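PDB 6QIX: P43 from Trichuris muris, which is the major secreted protein of the whipworm, tethers to matrix and inhibits the function of interleukin-13. Local coordinates for residues P112-P115 with G120-F123; S198-F203 with K267-D272; A291-M296 with P329-K334; D302-T307 with G320-L325; P346-K351 with A355-E360. All blocks are in the same frame, centred on the assembly; numbering follows the deposited sequence.

Interaction 1. Residues P112-P115 with G120-F123; sequences PKLP and GYAF
L114 lays its CD1 methyl over the centre of the Y121 ring, 4.1 Å from the centroid and only 9° off the ring normal, which makes this a CH-pi contact rather than loose apolar packing. The other methyl reaches the phenol end of the same ring: L114 CD2 stands 3.4 Å from Y121 OH and 3.8 Å from Y121 CZ. In L114, chi1 of -53° places CG over the ring, and the extended chi2 of 172° then sets CD1 above its centre and CD2 near the hydroxyl. At the ring edge the interaction is polar. Y121 OH donates to P112 O over 2.7 Å, in the carbonyl plane and on a lone pair. Both segments belong to the loop that follows strand 109-112 and precedes helix 126-129, so the tyrosine ties the start of this loop to its later part across the four residues that separate the segments. The buried ring also touches L64 of another loop. The P112 ring crosses the Y121 side chain at about a right angle, its CD 3.5 Å from the hydroxyl. G120 comes close to L114 as well, with its backbone N 4.0 Å from L114 CD1.

Interaction 2. Residues S198-F203 with K267-D272; sequences SECLWF and KSCGKD
C200 and C269 meet sulfur to sulfur, and the geometry of the bridge defines the whole contact. The SG atoms of C200 and C269 are 2.1 Å apart, covalently joined, and the torsion about that bond is -100°. This is close to the perpendicular setting preferred by a disulfide and indicates little twist strain. The two halves are turned alike: each sulfur lies beside its own backbone N and anti to its carbonyl carbon, with chi1 -65° in C200 and -66° in C269. Because the CB bonds are skewed across the S-S bond, the C200 CB atom stays 4.1 Å from the C269 CB atom, while each CB comes nearer the opposite sulfur. The CA atoms of C200 and C269 are 6.4 Å apart. Between the two segments the bridge is the sole residue contact. Both cysteine side chains also touch R247 of strand 246-252, and the backbones of L201 and C269 pair with F246 and S245 respectively, so the bridge lies across one end of the hairpin formed by strands 246-252 and 262-268. The arrangement is that of a long-range disulfide in a cystine-rich secreted protein, here fastening the loop before helix 205-216 to the residue just after strand 262-268.

Interaction 3. Residues A291-M296 with P329-K334; sequences AFPRVM and PYSNCK
P293 turns its ring toward S331 and C333, and these three residues make up the close part of the contact. The clearest apolar approach is P293 CG to C333 SG at 3.8 Å, a ring carbon against a sulfur already engaged in a disulfide with C342. Beside it, the S331 side chain faces the same proline; S331 CB is 4.0 Å from P293 CB, while the still nearer approach of the serine hydroxyl is doubtful. C333 SG is anti to the carbonyl carbon (chi1 -53°), which swings the sulfur toward the proline ring. The strand thus offers alternate residues, S331 and C333, to the helix, while the bond from CA to CB of the intervening N332 points away from it.

The flanks are much looser. Neither R294 nor Y330 brings its side chain nearer than 5.1 Å to the opposite segment, and the arginine leads off into an exposed position, where its partner is E298 in a long, weak ion pair. The whole contact is superficial, burying 148 Å² in total, and a hexaethylene glycol, probably from the crystallisation liquor, is hydrogen-bonded to S331 O. Here the first turn of helix 292-310 rests against strand 331-336, an edge strand of a three-stranded antiparallel sheet, whose central strand 339-344 pairs with it and supplies C342.

Interaction 4. Residues D302-T307 with G320-L325; sequences DDFTAT and GYAKML
F304 reaches from helix 302-307 to three residues of helix 320-325, and its atoms meet them in order. At the root, F304 CB lies 3.6 Å from L325 CD2, and F304 CG is 3.8 Å from the same methyl, so the leucine branch fills the angle where the ring leaves the helix. CG is anti to the backbone N (chi1 167°), which sends the ring outward across the gap between the helices. Farther along, the two sides of the ring part company: F304 CE2 approaches A322 CB at 3.9 Å, whereas F304 CE1 approaches Y321 CB at 3.7 Å. At the tip, F304 CZ sits between these partners, 4.0 Å from Y321 CB and 4.1 Å from A322 CB. Each of these carbons meets the ring obliquely. The leucine runs alongside F304, pointing the other way, and the Y321 side chain stands roughly perpendicular to it.

The short helical segments run nearly antiparallel, at 171°, with axes 11.5 Å apart. That wide spacing agrees with a large aromatic side chain filling the interface. Outside it, F304 also meets Y225 edge to face, and W301 of the first helix touches both A322 and L325. The side-chain approaches are between carbons, and no polar bond joins the two segments, so the interface rests on apolar burial and shape.

Interaction 5. Residues P346-K351 with A355-E360; sequences PYEPNK and ACVVKE
Strands 347-349 and 356-358 run antiparallel with a marked twist, their axes 136° apart in direction and 4.4 Å at closest approach. E348 and V357 form the hydrogen-bonded pair: E348 N donates to V357 O at 2.8 Å, and V357 N returns a bond of 2.9 Å to E348 O. Beyond the strand ends, K359 N to P346 O and N350 N to A355 O continue the ladder, the former almost straight at 176°. Y347 with V358 and P349 with C356 are the intervening non-hydrogen-bonded pairs.

On one face E348 and V357 lie side by side. The glutamate has CG between its backbone N and carbonyl carbon (chi1 63°) and then runs extended, crossing K359 obliquely with E348 CD 3.7 Å from K359 CG. Its carboxylate makes no direct ionic contact with that lysine, whose NZ instead bonds H345. Two waters donate to E348 OE2: one also accepts from E360 N, and the other also donates to V358 O, which connects the acid to the end of the second strand.

The motif is a beta hairpin, and N350 lies at its turn. There N350 OD1 accepts from T354 N and more weakly from A355 N, while N350 CB packs 3.9 Å from V357 CG1. Away from E348, the buried Y347 ring brings CE1 within 3.5 Å of V358 CG2 and stacks on F243. C356 is bonded through sulfur to C343, tying the hairpin to strand 339-344.

In the fold
Interactions 3 and 4 share helix 292-310: its first turn meets strand 331-336 in interaction 3, and a later part packs on helix 315-325 in interaction 4, with centres 18 Å apart. Interaction 1 touches helix 315-325, with F123 CE2 3.4 Å from A322 CB. Interaction 5 touches interaction 3 through N332, whose O is 3.4 Å from P349 CD, so the hairpin packs beside strand 331-336. Interaction 2 reaches interaction 3 by F203 CZ and P329 CG, 3.7 Å apart, and lies opposite interaction 1 across the chain's centre. A calcium ion is about 9 Å from the C269 side chain.

Interaction 1. Residues P112-P115 with G120-F123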
# COMPACT_ATOMS: atom_id res chain seq x y z
N PRO A 112 8.17 -17.11 0.98
CA PRO A 112 7.11 -17.67 1.83
C PRO A 112 5.79 -16.96 1.64
O PRO A 112 5.74 -15.77 1.28
CB PRO A 112 7.64 -17.45 3.25
CG PRO A 112 8.45 -16.18 3.13
CD PRO A 112 9.14 -16.29 1.74
N LYS A 113 4.71 -17.68 1.91
CA LYS A 113 3.41 -17.02 2.02
C LYS A 113 3.41 -16.07 3.21
O LYS A 113 3.96 -16.39 4.26
CB LYS A 113 2.30 -18.04 2.18
CG LYS A 113 2.19 -18.94 0.95
CD LYS A 113 1.46 -20.24 1.23
CE LYS A 113 0.04 -19.98 1.62
NZ LYS A 113 -0.79 -21.16 1.35
N LEU A 114 2.76 -14.90 3.05
CA LEU A 114 2.64 -13.92 4.15
C LEU A 114 1.38 -14.19 4.98
O LEU A 114 0.33 -14.54 4.41
CB LEU A 114 2.57 -12.48 3.59
CG LEU A 114 3.73 -12.14 2.66
CD1 LEU A 114 3.55 -10.79 1.96
CD2 LEU A 114 5.02 -12.21 3.44
N PRO A 115 1.45 -14.00 6.30
CA PRO A 115 0.25 -14.17 7.13
C PRO A 115 -0.92 -13.36 6.59
O PRO A 115 -0.79 -12.17 6.31
CB PRO A 115 0.69 -13.68 8.52
CG PRO A 115 2.20 -13.82 8.53
CD PRO A 115 2.66 -13.70 7.07
N GLY A 120 1.39 -11.93 -1.25
CA GLY A 120 0.98 -10.54 -1.26
C GLY A 120 2.06 -9.54 -1.63
O GLY A 120 1.88 -8.34 -1.42
N TYR A 121 3.17 -10.00 -2.22
CA TYR A 121 4.31 -9.12 -2.43
C TYR A 121 4.02 -7.96 -3.38
O TYR A 121 4.73 -6.94 -3.33
CB TYR A 121 5.47 -9.95 -2.95
CG TYR A 121 5.90 -10.94 -1.91
CD1 TYR A 121 6.77 -10.55 -0.92
CD2 TYR A 121 5.40 -12.23 -1.88
CE1 TYR A 121 7.18 -11.39 0.05
CE2 TYR A 121 5.83 -13.14 -0.88
CZ TYR A 121 6.72 -12.71 0.07
OH TYR A 121 7.15 -13.53 1.08
N ALA A 122 3.00 -8.06 -4.20
CA ALA A 122 2.70 -6.95 -5.11
C ALA A 122 2.02 -5.77 -4.45
O ALA A 122 2.04 -4.67 -5.02
CB ALA A 122 1.79 -7.41 -6.26
N PHE A 123 1.40 -5.95 -3.29
CA PHE A 123 0.63 -4.84 -2.72
C PHE A 123 1.02 -4.49 -1.29
O PHE A 123 0.46 -3.53 -0.73
CB PHE A 123 -0.89 -5.12 -2.81
CG PHE A 123 -1.29 -6.48 -2.31
CD1 PHE A 123 -1.57 -6.67 -0.97
CD2 PHE A 123 -1.38 -7.55 -3.19
CE1 PHE A 123 -1.91 -7.89 -0.50
CE2 PHE A 123 -1.72 -8.80 -2.72
CZ PHE A 123 -2.01 -8.97 -1.37

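Interaction 2. Residues S198-F203 with K267-D272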
# COMPACT_ATOMS: atom_id res chain seq x y z
N SER A 198 -13.35 12.19 -3.39
CA SER A 198 -14.67 12.06 -2.81
C SER A 198 -14.79 12.86 -1.51
O SER A 198 -13.83 13.42 -1.01
CB SER A 198 -15.01 10.61 -2.48
OG SER A 198 -14.22 10.13 -1.37
N GLU A 199 -15.99 12.91 -0.98
CA GLU A 199 -16.19 13.33 0.39
C GLU A 199 -15.58 12.31 1.34
O GLU A 199 -15.19 11.19 0.94
CB GLU A 199 -17.68 13.52 0.68
CG GLU A 199 -18.27 14.68 -0.09
CD GLU A 199 -19.25 15.56 0.68
OE1 GLU A 199 -19.85 16.42 0.03
OE2 GLU A 199 -19.41 15.42 1.91
N CYS A 200 -15.48 12.69 2.61
CA CYS A 200 -14.90 11.80 3.59
C CYS A 200 -15.84 10.63 3.79
O CYS A 200 -17.02 10.82 4.09
CB CYS A 200 -14.67 12.53 4.92
SG CYS A 200 -13.40 13.89 4.77
N LEU A 201 -15.33 9.42 3.60
CA LEU A 201 -16.11 8.20 3.73
C LEU A 201 -16.01 7.63 5.13
O LEU A 201 -15.02 7.83 5.83
CB LEU A 201 -15.63 7.14 2.74
CG LEU A 201 -15.56 7.62 1.26
CD1 LEU A 201 -15.11 6.49 0.38
CD2 LEU A 201 -16.90 8.15 0.82
N TRP A 202 -17.06 6.93 5.54
CA TRP A 202 -17.09 6.43 6.92
C TRP A 202 -17.86 5.11 6.98
O TRP A 202 -18.68 4.79 6.12
CB TRP A 202 -17.74 7.46 7.82
CG TRP A 202 -17.58 7.27 9.31
CD1 TRP A 202 -18.57 7.28 10.23
CD2 TRP A 202 -16.36 7.04 10.01
NE1 TRP A 202 -18.05 7.11 11.49
CE2 TRP A 202 -16.70 6.92 11.39
CE3 TRP A 202 -15.03 6.91 9.62
CZ2 TRP A 202 -15.74 6.66 12.38
CZ3 TRP A 202 -14.06 6.67 10.61
CH2 TRP A 202 -14.44 6.57 11.99
N PHE A 203 -17.60 4.37 8.05
CA PHE A 203 -18.31 3.15 8.36
C PHE A 203 -19.80 3.41 8.53
O PHE A 203 -20.22 4.53 8.85
CB PHE A 203 -17.74 2.54 9.64
CG PHE A 203 -16.28 2.22 9.55
CD1 PHE A 203 -15.85 1.07 8.89
CD2 PHE A 203 -15.34 3.07 10.07
CE1 PHE A 203 -14.48 0.77 8.80
CE2 PHE A 203 -13.97 2.75 9.98
CZ PHE A 203 -13.56 1.64 9.30
N LYS A 267 -6.87 9.57 0.64
CA LYS A 267 -6.40 10.72 1.40
C LYS A 267 -7.20 10.78 2.69
O LYS A 267 -8.42 10.98 2.67
CB LYS A 267 -6.56 12.01 0.57
CG LYS A 267 -6.08 13.29 1.27
CD LYS A 267 -5.97 14.46 0.27
CE LYS A 267 -5.63 15.72 0.96
NZ LYS A 267 -6.83 16.47 1.32
N SER A 268 -6.49 10.65 3.84
CA SER A 268 -7.17 10.65 5.13
C SER A 268 -7.78 12.02 5.42
O SER A 268 -7.33 13.05 4.91
CB SER A 268 -6.20 10.33 6.27
OG SER A 268 -5.59 9.11 5.98
N CYS A 269 -8.80 12.02 6.26
CA CYS A 269 -9.45 13.27 6.65
C CYS A 269 -9.01 13.66 8.04
O CYS A 269 -9.03 12.83 8.95
CB CYS A 269 -10.96 13.14 6.61
SG CYS A 269 -11.53 12.91 4.87
N GLY A 270 -8.66 14.93 8.21
CA GLY A 270 -8.34 15.48 9.52
C GLY A 270 -9.19 16.66 9.93
O GLY A 270 -10.32 16.85 9.44
N LYS A 271 -8.62 17.47 10.84
CA LYS A 271 -9.41 18.50 11.49
C LYS A 271 -9.88 19.59 10.52
O LYS A 271 -10.82 20.32 10.86
CB LYS A 271 -8.63 19.10 12.66
CG LYS A 271 -7.53 20.06 12.25
CD LYS A 271 -6.72 20.51 13.48
CE LYS A 271 -5.75 21.58 13.13
NZ LYS A 271 -5.06 22.09 14.36
N ASP A 272 -9.26 19.73 9.35
CA ASP A 272 -9.76 20.72 8.39
C ASP A 272 -10.79 20.11 7.45
O ASP A 272 -11.35 20.82 6.60
CB ASP A 272 -8.60 21.34 7.60
CG ASP A 272 -7.72 22.26 8.45
OD1 ASP A 272 -8.16 22.76 9.51
OD2 ASP A 272 -6.53 22.42 8.11

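Interaction 3. Residues A291-M296 with P329-K334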
# COMPACT_ATOMS: atom_id res chain seq x y z
N ALA A 291 -8.23 -5.35 21.03
CA ALA A 291 -7.68 -6.07 19.90
C ALA A 291 -8.66 -6.21 18.74
O ALA A 291 -8.23 -6.59 17.65
CB ALA A 291 -7.26 -7.44 20.39
N PHE A 292 -9.95 -5.93 18.93
CA PHE A 292 -10.90 -6.35 17.91
C PHE A 292 -10.68 -5.70 16.55
O PHE A 292 -10.98 -6.35 15.54
CB PHE A 292 -12.35 -6.12 18.38
CG PHE A 292 -12.66 -4.71 18.77
CD1 PHE A 292 -13.28 -3.84 17.88
CD2 PHE A 292 -12.37 -4.25 20.04
CE1 PHE A 292 -13.58 -2.52 18.26
CE2 PHE A 292 -12.65 -2.94 20.42
CZ PHE A 292 -13.26 -2.09 19.51
N PRO A 293 -10.15 -4.48 16.44
CA PRO A 293 -9.88 -3.96 15.08
C PRO A 293 -8.90 -4.83 14.31
O PRO A 293 -9.13 -5.15 13.14
CB PRO A 293 -9.32 -2.56 15.34
CG PRO A 293 -9.80 -2.21 16.74
CD PRO A 293 -9.81 -3.49 17.50
N ARG A 294 -7.79 -5.24 14.93
CA ARG A 294 -6.83 -6.08 14.22
C ARG A 294 -7.46 -7.43 13.85
O ARG A 294 -7.28 -7.93 12.72
CB ARG A 294 -5.58 -6.28 15.06
CG ARG A 294 -4.49 -7.07 14.36
CD ARG A 294 -4.17 -8.38 15.08
NE ARG A 294 -3.67 -8.17 16.43
CZ ARG A 294 -4.11 -8.82 17.51
NH1 ARG A 294 -5.07 -9.74 17.41
NH2 ARG A 294 -3.58 -8.55 18.70
N VAL A 295 -8.18 -8.03 14.80
CA VAL A 295 -8.84 -9.31 14.53
C VAL A 295 -9.75 -9.18 13.32
O VAL A 295 -9.78 -10.07 12.44
CB VAL A 295 -9.62 -9.79 15.76
CG1 VAL A 295 -10.39 -11.03 15.40
CG2 VAL A 295 -8.66 -10.02 16.93
N MET A 296 -10.51 -8.08 13.25
CA MET A 296 -11.42 -7.90 12.13
C MET A 296 -10.66 -7.74 10.82
O MET A 296 -11.09 -8.25 9.77
CB MET A 296 -12.31 -6.67 12.36
CG MET A 296 -13.22 -6.76 13.55
SD MET A 296 -13.47 -5.09 14.17
CE MET A 296 -14.89 -4.56 13.32
N PRO A 329 -9.38 1.58 6.31
CA PRO A 329 -8.75 2.07 7.54
C PRO A 329 -8.18 0.93 8.38
O PRO A 329 -8.84 -0.08 8.58
CB PRO A 329 -9.91 2.77 8.27
CG PRO A 329 -10.95 3.07 7.18
CD PRO A 329 -10.81 1.94 6.20
N TYR A 330 -6.96 1.12 8.87
CA TYR A 330 -6.25 0.16 9.69
C TYR A 330 -5.92 0.82 11.03
O TYR A 330 -5.12 1.77 11.08
CB TYR A 330 -4.97 -0.29 8.97
CG TYR A 330 -4.06 -1.24 9.75
CD1 TYR A 330 -3.89 -2.55 9.33
CD2 TYR A 330 -3.32 -0.82 10.86
CE1 TYR A 330 -3.05 -3.41 10.00
CE2 TYR A 330 -2.48 -1.68 11.53
CZ TYR A 330 -2.35 -2.97 11.10
OH TYR A 330 -1.51 -3.88 11.73
N SER A 331 -6.48 0.31 12.11
CA SER A 331 -6.39 0.98 13.39
C SER A 331 -5.28 0.40 14.27
O SER A 331 -4.93 -0.79 14.21
CB SER A 331 -7.73 0.86 14.13
OG SER A 331 -8.03 -0.50 14.28
N ASN A 332 -4.76 1.26 15.13
CA ASN A 332 -3.98 0.87 16.29
C ASN A 332 -4.65 1.53 17.48
O ASN A 332 -5.01 2.72 17.41
CB ASN A 332 -2.54 1.35 16.19
CG ASN A 332 -1.99 1.24 14.78
OD1 ASN A 332 -1.40 0.22 14.42
ND2 ASN A 332 -2.20 2.31 13.96
N CYS A 333 -4.81 0.78 18.57
CA CYS A 333 -5.48 1.30 19.75
C CYS A 333 -4.62 1.11 21.00
O CYS A 333 -3.84 0.17 21.11
CB CYS A 333 -6.83 0.59 20.01
SG CYS A 333 -7.99 0.55 18.65
N LYS A 334 -4.76 2.05 21.93
CA LYS A 334 -4.28 1.92 23.29
C LYS A 334 -5.48 1.78 24.21
O LYS A 334 -6.47 2.51 24.08
CB LYS A 334 -3.44 3.12 23.72
CG LYS A 334 -2.08 3.16 23.10
CD LYS A 334 -1.19 4.16 23.84
CE LYS A 334 0.26 3.88 23.46
NZ LYS A 334 0.71 2.54 23.95

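Interaction 4. Residues D302-T307 with G320-L325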
# COMPACT_ATOMS: atom_id res chain seq x y z
N ASP A 302 -8.18 -12.79 5.49
CA ASP A 302 -8.30 -14.23 5.35
C ASP A 302 -9.41 -14.56 4.36
O ASP A 302 -9.25 -15.44 3.49
CB ASP A 302 -8.60 -14.89 6.71
CG ASP A 302 -7.37 -14.98 7.62
OD1 ASP A 302 -6.23 -14.85 7.13
OD2 ASP A 302 -7.53 -15.18 8.86
N ASP A 303 -10.55 -13.87 4.48
CA ASP A 303 -11.68 -14.13 3.59
C ASP A 303 -11.37 -13.74 2.15
O ASP A 303 -11.72 -14.48 1.21
CB ASP A 303 -12.91 -13.39 4.10
CG ASP A 303 -13.44 -13.98 5.42
OD1 ASP A 303 -14.31 -13.35 6.06
OD2 ASP A 303 -13.00 -15.09 5.81
N PHE A 304 -10.69 -12.61 1.95
CA PHE A 304 -10.30 -12.22 0.59
C PHE A 304 -9.36 -13.25 -0.02
O PHE A 304 -9.51 -13.64 -1.19
CB PHE A 304 -9.63 -10.83 0.57
CG PHE A 304 -8.96 -10.55 -0.74
CD1 PHE A 304 -9.73 -10.29 -1.87
CD2 PHE A 304 -7.58 -10.61 -0.87
CE1 PHE A 304 -9.13 -10.09 -3.13
CE2 PHE A 304 -6.97 -10.42 -2.13
CZ PHE A 304 -7.74 -10.14 -3.26
N THR A 305 -8.34 -13.66 0.73
CA THR A 305 -7.35 -14.58 0.18
C THR A 305 -8.00 -15.91 -0.20
O THR A 305 -7.77 -16.44 -1.31
CB THR A 305 -6.21 -14.74 1.20
OG1 THR A 305 -5.60 -13.45 1.43
CG2 THR A 305 -5.17 -15.76 0.78
N ALA A 306 -8.85 -16.43 0.69
CA ALA A 306 -9.63 -17.62 0.36
C ALA A 306 -10.53 -17.41 -0.86
O ALA A 306 -10.63 -18.30 -1.72
CB ALA A 306 -10.46 -18.03 1.56
N THR A 307 -11.20 -16.26 -0.95
CA THR A 307 -12.07 -16.00 -2.10
C THR A 307 -11.26 -15.90 -3.39
O THR A 307 -11.76 -16.28 -4.46
CB THR A 307 -12.85 -14.69 -1.92
OG1 THR A 307 -13.72 -14.82 -0.81
CG2 THR A 307 -13.66 -14.35 -3.17
N GLY A 320 -5.16 -6.39 -8.16
CA GLY A 320 -5.97 -5.19 -8.32
C GLY A 320 -6.98 -5.02 -7.21
O GLY A 320 -7.14 -3.93 -6.69
N TYR A 321 -7.68 -6.11 -6.83
CA TYR A 321 -8.58 -6.03 -5.69
C TYR A 321 -7.81 -5.76 -4.41
O TYR A 321 -8.24 -4.95 -3.56
CB TYR A 321 -9.37 -7.33 -5.54
CG TYR A 321 -10.59 -7.46 -6.42
CD1 TYR A 321 -11.67 -6.60 -6.30
CD2 TYR A 321 -10.66 -8.47 -7.38
CE1 TYR A 321 -12.78 -6.73 -7.11
CE2 TYR A 321 -11.77 -8.61 -8.21
CZ TYR A 321 -12.83 -7.75 -8.06
OH TYR A 321 -13.94 -7.89 -8.87
N ALA A 322 -6.66 -6.41 -4.24
CA ALA A 322 -5.95 -6.29 -2.98
C ALA A 322 -5.47 -4.86 -2.77
O ALA A 322 -5.43 -4.37 -1.65
CB ALA A 322 -4.79 -7.28 -2.92
N LYS A 323 -5.01 -4.19 -3.84
CA LYS A 323 -4.56 -2.81 -3.69
C LYS A 323 -5.67 -1.90 -3.20
O LYS A 323 -5.42 -0.98 -2.41
CB LYS A 323 -3.97 -2.29 -5.02
CG LYS A 323 -2.62 -2.93 -5.35
CD LYS A 323 -2.13 -2.54 -6.73
CE LYS A 323 -1.02 -3.35 -7.19
NZ LYS A 323 -0.59 -2.87 -8.57
N MET A 324 -6.91 -2.15 -3.63
CA MET A 324 -8.05 -1.40 -3.11
C MET A 324 -8.31 -1.75 -1.64
O MET A 324 -8.51 -0.86 -0.80
CB MET A 324 -9.30 -1.67 -3.98
CG MET A 324 -9.17 -1.28 -5.46
SD MET A 324 -10.63 -1.72 -6.47
CE MET A 324 -11.83 -0.49 -5.94
N LEU A 325 -8.29 -3.04 -1.32
CA LEU A 325 -8.54 -3.49 0.06
C LEU A 325 -7.51 -2.90 1.02
O LEU A 325 -7.84 -2.59 2.18
CB LEU A 325 -8.58 -5.02 0.09
CG LEU A 325 -9.33 -5.73 1.19
CD1 LEU A 325 -10.80 -5.35 1.18
CD2 LEU A 325 -9.19 -7.25 1.03

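Interaction 5. Residues P346-K351 with A355-E360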
# COMPACT_ATOMS: atom_id res chain seq x y z
N PRO A 346 -1.67 6.32 8.54
CA PRO A 346 -0.29 6.29 9.09
C PRO A 346 -0.12 6.96 10.46
O PRO A 346 0.99 7.30 10.87
CB PRO A 346 0.51 7.06 8.04
CG PRO A 346 -0.47 8.07 7.53
CD PRO A 346 -1.82 7.33 7.49
N TYR A 347 -1.22 7.12 11.18
CA TYR A 347 -1.21 7.66 12.54
C TYR A 347 -1.32 6.54 13.58
O TYR A 347 -1.75 5.44 13.29
CB TYR A 347 -2.37 8.64 12.72
CG TYR A 347 -2.30 9.86 11.80
CD1 TYR A 347 -1.75 11.07 12.26
CD2 TYR A 347 -2.76 9.81 10.48
CE1 TYR A 347 -1.70 12.19 11.43
CE2 TYR A 347 -2.70 10.91 9.66
CZ TYR A 347 -2.16 12.09 10.14
OH TYR A 347 -2.09 13.18 9.30
N GLU A 348 -0.90 6.85 14.81
CA GLU A 348 -1.03 5.94 15.94
C GLU A 348 -1.33 6.77 17.19
O GLU A 348 -1.02 7.96 17.23
CB GLU A 348 0.25 5.13 16.12
CG GLU A 348 1.47 6.01 16.46
CD GLU A 348 2.83 5.28 16.53
OE1 GLU A 348 2.92 4.03 16.43
OE2 GLU A 348 3.85 5.98 16.67
N PRO A 349 -1.88 6.15 18.22
CA PRO A 349 -2.09 6.93 19.45
C PRO A 349 -0.76 7.39 20.02
O PRO A 349 0.24 6.66 19.97
CB PRO A 349 -2.83 5.97 20.39
CG PRO A 349 -3.42 4.91 19.49
CD PRO A 349 -2.46 4.79 18.31
N ASN A 350 -0.76 8.60 20.59
CA ASN A 350 0.36 9.06 21.41
C ASN A 350 0.40 8.25 22.73
O ASN A 350 -0.42 7.37 22.98
CB ASN A 350 0.26 10.58 21.63
CG ASN A 350 -0.87 10.98 22.54
OD1 ASN A 350 -1.65 10.15 23.00
ND2 ASN A 350 -0.99 12.30 22.77
N LYS A 351 1.37 8.58 23.58
CA LYS A 351 1.74 7.73 24.71
C LYS A 351 0.62 7.63 25.73
O LYS A 351 0.40 6.55 26.29
CB LYS A 351 3.02 8.29 25.33
CG LYS A 351 4.32 7.98 24.49
CD LYS A 351 4.16 8.20 22.96
CE LYS A 351 3.85 9.67 22.58
NZ LYS A 351 4.25 9.99 21.16
N ALA A 355 -4.25 11.71 21.83
CA ALA A 355 -4.17 12.33 20.51
C ALA A 355 -3.50 11.38 19.54
O ALA A 355 -2.89 10.38 19.93
CB ALA A 355 -3.41 13.66 20.52
N CYS A 356 -3.62 11.71 18.26
CA CYS A 356 -3.05 10.91 17.18
C CYS A 356 -1.80 11.59 16.63
O CYS A 356 -1.79 12.81 16.38
CB CYS A 356 -4.06 10.73 16.05
SG CYS A 356 -5.53 9.74 16.50
N VAL A 357 -0.75 10.78 16.41
CA VAL A 357 0.53 11.27 15.94
C VAL A 357 1.00 10.40 14.79
O VAL A 357 0.60 9.24 14.67
CB VAL A 357 1.60 11.27 17.05
CG1 VAL A 357 1.20 12.17 18.16
CG2 VAL A 357 1.84 9.87 17.60
N VAL A 358 1.83 10.98 13.91
CA VAL A 358 2.29 10.24 12.72
C VAL A 358 3.31 9.21 13.17
O VAL A 358 4.16 9.49 14.04
CB VAL A 358 2.89 11.19 11.67
CG1 VAL A 358 3.41 10.40 10.48
CG2 VAL A 358 1.84 12.18 11.23
N LYS A 359 3.20 7.99 12.65
CA LYS A 359 4.20 6.98 12.91
C LYS A 359 5.60 7.44 12.48
O LYS A 359 5.76 8.13 11.45
CB LYS A 359 3.82 5.70 12.20
CG LYS A 359 2.63 4.96 12.81
CD LYS A 359 2.38 3.63 12.05
CE LYS A 359 1.02 3.01 12.42
NZ LYS A 359 0.70 1.79 11.55
N GLU A 360 6.62 7.07 13.26
CA GLU A 360 7.93 7.68 13.07
C GLU A 360 8.47 7.43 11.66
O GLU A 360 9.06 8.33 11.05
CB GLU A 360 8.93 7.18 14.10
CG GLU A 360 10.23 7.93 14.04
CD GLU A 360 10.15 9.36 14.58
OE1 GLU A 360 9.14 9.73 15.26
OE2 GLU A 360 11.12 10.13 14.34
O HOH W 1 6.07 5.30 15.52
O HOH W 2 5.05 8.53 16.55